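Local atomic coordinates of N-acetylmuramoyl-L-alanine amidase AmiD (Escherichia coli, PDB entry 3D2Y), a protein that hydrolyses, with the help of one zinc ion, the amide link between N-acetylmuramoyl residues and L-amino acid residues in certain cell-wall glycopeptides. Residues Gln126-Ala129 / Leu130-Leu133; Asp153-Pro156 / Gln157-Asp161. One frame throughout, in Å; residues are numbered along the deposited sequence.

Contact 1: residues Gln126-Ala129 / Leu130-Leu133; sequences QIQA and LIPL
Leu130 and Ile131 sit one turn beyond Gln126 and Ile127 in the alpha-helix 124-141 of this amidase domain, and two i to i+4 backbone bonds join the pairs. Leu130 N gives its hydrogen to Gln126 O over 2.9 Å, with an N-H...O angle of 159°, while Ile131 N reaches Ile127 O over 3.0 Å. Leu130 also has its CB 3.4 Å from Ile127 O. Its CG stands anti to the backbone N (chi1 179°), which carries the branched end beyond the helix to Ile103 and Leu105 of strand 100-105 and to Phe166. This residue therefore joins the helix to the central sheet.

Ile131 faces a different side. Its CG1 passes 3.3 Å from Ile127 O, beside the backbone bond that this oxygen accepts, and CD1 reaches back toward the preceding turn. There it meets Ile127 CG2 at 4.0 Å, the two isoleucines crossing at a slant, and lies equally near Gln128 OE1, whose side chain is bent at chi2 and runs alongside it in the same direction. Helix 168-173 covers this side, with Leu171 against Ile131 and Gln170 against Ile127 and Gln128. Gln126 has its polar end turned elsewhere: NE2 is hydrogen-bonded to Glu106 O, and its side chain lies about 7 Å from that of the substrate-binding Tyr36.

Ala129 packs its methyl on Pro63, and its O lies 3.3 Å from Pro132 CD. The regular bonding is interrupted one residue after Ile131, because Pro132 has no N-H to offer and the helix kinks. Its ring carbon CD takes the place of that hydrogen and lies 3.1 Å from Gln128 O.

Contact 2: residues Asp153-Pro156 / Gln157-Asp161; sequences DIAP and QRKDD
Ala155 and the pair Arg158 and Lys159 meet round a type I beta turn, with Pro156 and Gln157 at its corners, that leads from helix 151-154 into the catalytic loop. Ala155 O accepts two backbone bonds, each of 3.0 Å: Lys159 N, at i+4, approaches almost straight in line with the carbonyl, whereas Arg158 N, at i+3, comes from above its plane, 48° out. This shared oxygen thus holds the transition-state stabiliser Lys159 itself and probably helps to set the course of the chain toward the zinc ligand Asp161.

The arginine can be followed outward. Its CB lies 3.8 Å from Ala155 O; the chain runs on through CG and CD to a bend at chi3 (-57°), which brings the guanidinium back beside the alanine methyl. NE and CZ are each 3.9 Å from Ala155 CB, and NH2 is nearer, at 3.6 Å, in an oblique approach. NH2 is also hydrogen-bonded to Ile87 O, and NH1 to the backbone of the bound peptide, which Lys159 NZ grips as well.

Helix 220-234 meets the turn through Ala229 on Pro156 and Val226 on Gln157, while Arg158 and Lys159 lie against His151 of helix 151-154.

In the fold
After strands that include 31-36, 57-59, 73-74 and 100-105 of the central sheet, the chain enters helix 124-141, where contact 1 lies within consecutive turns and closes no loop. Strand 148-150, at one edge of that sheet, and the short helix 151-154 follow before contact 2 closes its turn. The contacts are thus in series, neither enclosing nor crossing the other, with centres 23 Å apart and nearest atoms about 11 Å apart. Both border the active site at different places: contact 1 comes near Tyr36 and Glu104 through Gln126, and contact 2 holds Lys159 and Asp161, while His35, at the end of strand 31-36, completes the metal site with His151 and Asp161.

Contact 1: residues Gln126-Ala129 / Leu130-Leu133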
loop_
_atom_site.group_PDB
_atom_site.type_symbol
_atom_site.label_atom_id
_atom_site.label_comp_id
_atom_site.label_asym_id
_atom_site.label_seq_id
_atom_site.Cartn_x
_atom_site.Cartn_y
_atom_site.Cartn_z
ATOM N N GLN A 126 -8.965 4.721 -14.556
ATOM C CA GLN A 126 -8.856 4.678 -13.089
ATOM C C GLN A 126 -7.456 5.019 -12.615
ATOM O O GLN A 126 -7.283 5.842 -11.709
ATOM C CB GLN A 126 -9.265 3.298 -12.581
ATOM C CG GLN A 126 -9.215 3.106 -11.050
ATOM C CD GLN A 126 -9.815 1.788 -10.622
ATOM O OE1 GLN A 126 -9.241 0.702 -10.862
ATOM N NE2 GLN A 126 -10.997 1.862 -10.008
ATOM N N ILE A 127 -6.457 4.398 -13.226
ATOM C CA ILE A 127 -5.059 4.685 -12.852
ATOM C C ILE A 127 -4.771 6.174 -13.126
ATOM O O ILE A 127 -4.151 6.890 -12.307
ATOM C CB ILE A 127 -4.108 3.747 -13.673
ATOM C CG1 ILE A 127 -4.427 2.240 -13.398
ATOM C CG2 ILE A 127 -2.645 4.089 -13.432
ATOM C CD1 ILE A 127 -4.368 1.820 -11.895
ATOM N N GLN A 128 -5.280 6.670 -14.253
ATOM C CA GLN A 128 -5.037 8.065 -14.623
ATOM C C GLN A 128 -5.617 9.059 -13.586
ATOM O O GLN A 128 -5.039 10.130 -13.324
ATOM C CB GLN A 128 -5.578 8.349 -16.053
ATOM C CG GLN A 128 -4.676 7.853 -17.239
ATOM C CD GLN A 128 -3.160 8.017 -16.998
ATOM O OE1 GLN A 128 -2.442 7.035 -16.777
ATOM N NE2 GLN A 128 -2.679 9.251 -17.034
ATOM N N ALA A 129 -6.769 8.700 -13.020
ATOM C CA ALA A 129 -7.448 9.465 -11.958
ATOM C C ALA A 129 -6.695 9.361 -10.640
ATOM O O ALA A 129 -6.532 10.363 -9.894
ATOM C CB ALA A 129 -8.888 8.950 -11.809
ATOM N N LEU A 130 -6.235 8.143 -10.348
ATOM C CA LEU A 130 -5.448 7.858 -9.114
ATOM C C LEU A 130 -4.168 8.654 -8.986
ATOM O O LEU A 130 -3.849 9.108 -7.890
ATOM C CB LEU A 130 -5.139 6.371 -9.056
ATOM C CG LEU A 130 -4.314 5.838 -7.879
ATOM C CD1 LEU A 130 -4.946 6.239 -6.511
ATOM C CD2 LEU A 130 -4.091 4.336 -8.037
ATOM N N ILE A 131 -3.418 8.793 -10.080
ATOM C CA ILE A 131 -2.074 9.424 -10.043
ATOM C C ILE A 131 -2.056 10.832 -9.375
ATOM O O ILE A 131 -1.342 11.009 -8.418
ATOM C CB ILE A 131 -1.374 9.354 -11.470
ATOM C CG1 ILE A 131 -1.022 7.891 -11.778
ATOM C CG2 ILE A 131 -0.133 10.324 -11.560
ATOM C CD1 ILE A 131 -0.619 7.577 -13.303
ATOM N N PRO A 132 -2.862 11.813 -9.859
ATOM C CA PRO A 132 -2.853 13.150 -9.216
ATOM C C PRO A 132 -3.360 13.182 -7.759
ATOM O O PRO A 132 -2.908 14.011 -6.971
ATOM C CB PRO A 132 -3.723 13.991 -10.143
ATOM C CG PRO A 132 -4.608 12.987 -10.817
ATOM C CD PRO A 132 -3.765 11.790 -11.028
ATOM N N LEU A 133 -4.260 12.275 -7.395
ATOM C CA LEU A 133 -4.748 12.195 -6.030
ATOM C C LEU A 133 -3.646 11.636 -5.127
ATOM O O LEU A 133 -3.332 12.209 -4.077
ATOM C CB LEU A 133 -6.017 11.322 -5.973
ATOM C CG LEU A 133 -6.485 10.940 -4.553
ATOM C CD1 LEU A 133 -6.891 12.193 -3.720
ATOM C CD2 LEU A 133 -7.574 9.861 -4.615
#

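Contact 2: residues Asp153-Pro156 / Gln157-Asp161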
loop_
_atom_site.group_PDB
_atom_site.type_symbol
_atom_site.label_atom_id
_atom_site.label_comp_id
_atom_site.label_asym_id
_atom_site.label_seq_id
_atom_site.Cartn_x
_atom_site.Cartn_y
_atom_site.Cartn_z
ATOM N N ASP A 153 0.287 -6.037 1.606
ATOM C CA ASP A 153 1.598 -5.803 2.210
ATOM C C ASP A 153 1.460 -5.717 3.734
ATOM O O ASP A 153 2.387 -6.108 4.470
ATOM C CB ASP A 153 2.239 -4.517 1.691
ATOM C CG ASP A 153 2.611 -4.584 0.197
ATOM O OD1 ASP A 153 2.870 -5.684 -0.337
ATOM O OD2 ASP A 153 2.655 -3.514 -0.443
ATOM N N ILE A 154 0.335 -5.167 4.215
ATOM C CA ILE A 154 0.228 -4.838 5.648
ATOM C C ILE A 154 -0.573 -5.889 6.402
ATOM O O ILE A 154 -0.546 -5.924 7.637
ATOM C CB ILE A 154 -0.335 -3.425 5.912
ATOM C CG1 ILE A 154 -1.824 -3.325 5.545
ATOM C CG2 ILE A 154 0.529 -2.394 5.241
ATOM C CD1 ILE A 154 -2.350 -1.872 5.675
ATOM N N ALA A 155 -1.283 -6.734 5.651
ATOM C CA ALA A 155 -2.001 -7.902 6.201
ATOM C C ALA A 155 -1.876 -9.139 5.289
ATOM O O ALA A 155 -2.907 -9.601 4.728
ATOM C CB ALA A 155 -3.505 -7.570 6.340
ATOM N N PRO A 156 -0.656 -9.637 5.084
ATOM C CA PRO A 156 -0.410 -10.676 4.057
ATOM C C PRO A 156 -1.153 -11.982 4.261
ATOM O O PRO A 156 -1.433 -12.674 3.272
ATOM C CB PRO A 156 1.117 -10.881 4.083
ATOM C CG PRO A 156 1.551 -10.258 5.348
ATOM C CD PRO A 156 0.605 -9.190 5.704
ATOM N N GLN A 157 -1.506 -12.307 5.504
ATOM C CA GLN A 157 -2.233 -13.569 5.754
ATOM C C GLN A 157 -3.715 -13.424 5.419
ATOM O O GLN A 157 -4.411 -14.444 5.340
ATOM C CB GLN A 157 -2.152 -14.011 7.221
ATOM C CG GLN A 157 -0.732 -14.201 7.783
ATOM C CD GLN A 157 0.067 -15.225 6.996
ATOM O OE1 GLN A 157 -0.478 -16.227 6.541
ATOM N NE2 GLN A 157 1.368 -14.983 6.846
ATOM N N ARG A 158 -4.211 -12.185 5.310
ATOM C CA ARG A 158 -5.662 -11.953 5.224
ATOM C C ARG A 158 -6.122 -11.450 3.881
ATOM O O ARG A 158 -7.297 -11.630 3.527
ATOM C CB ARG A 158 -6.138 -10.945 6.287
ATOM C CG ARG A 158 -5.945 -11.432 7.746
ATOM C CD ARG A 158 -6.644 -10.509 8.769
ATOM N NE ARG A 158 -6.215 -9.101 8.692
ATOM C CZ ARG A 158 -6.953 -8.142 8.126
ATOM N NH1 ARG A 158 -8.140 -8.439 7.638
ATOM N NH2 ARG A 158 -6.528 -6.875 8.075
ATOM N N LYS A 159 -5.239 -10.725 3.184
ATOM C CA LYS A 159 -5.645 -9.957 1.978
ATOM C C LYS A 159 -4.668 -10.124 0.815
ATOM O O LYS A 159 -3.467 -10.330 1.020
ATOM C CB LYS A 159 -5.763 -8.467 2.312
ATOM C CG LYS A 159 -6.749 -8.143 3.404
ATOM C CD LYS A 159 -8.199 -8.332 2.964
ATOM C CE LYS A 159 -9.111 -8.214 4.156
ATOM N NZ LYS A 159 -10.531 -8.048 3.622
ATOM N N ASP A 160 -5.210 -9.996 -0.393
ATOM C CA ASP A 160 -4.422 -9.987 -1.632
ATOM C C ASP A 160 -4.398 -8.630 -2.332
ATOM O O ASP A 160 -3.584 -8.407 -3.250
ATOM C CB ASP A 160 -5.044 -11.010 -2.607
ATOM C CG ASP A 160 -4.671 -12.441 -2.266
ATOM O OD1 ASP A 160 -3.805 -12.630 -1.407
ATOM O OD2 ASP A 160 -5.260 -13.381 -2.845
ATOM N N ASP A 161 -5.345 -7.758 -1.973
ATOM C CA ASP A 161 -5.560 -6.520 -2.714
ATOM C C ASP A 161 -4.440 -5.495 -2.600
ATOM O O ASP A 161 -3.772 -5.430 -1.545
ATOM C CB ASP A 161 -6.972 -5.941 -2.449
ATOM C CG ASP A 161 -7.181 -5.476 -1.015
ATOM O OD1 ASP A 161 -7.464 -4.267 -0.845
ATOM O OD2 ASP A 161 -7.039 -6.298 -0.071
#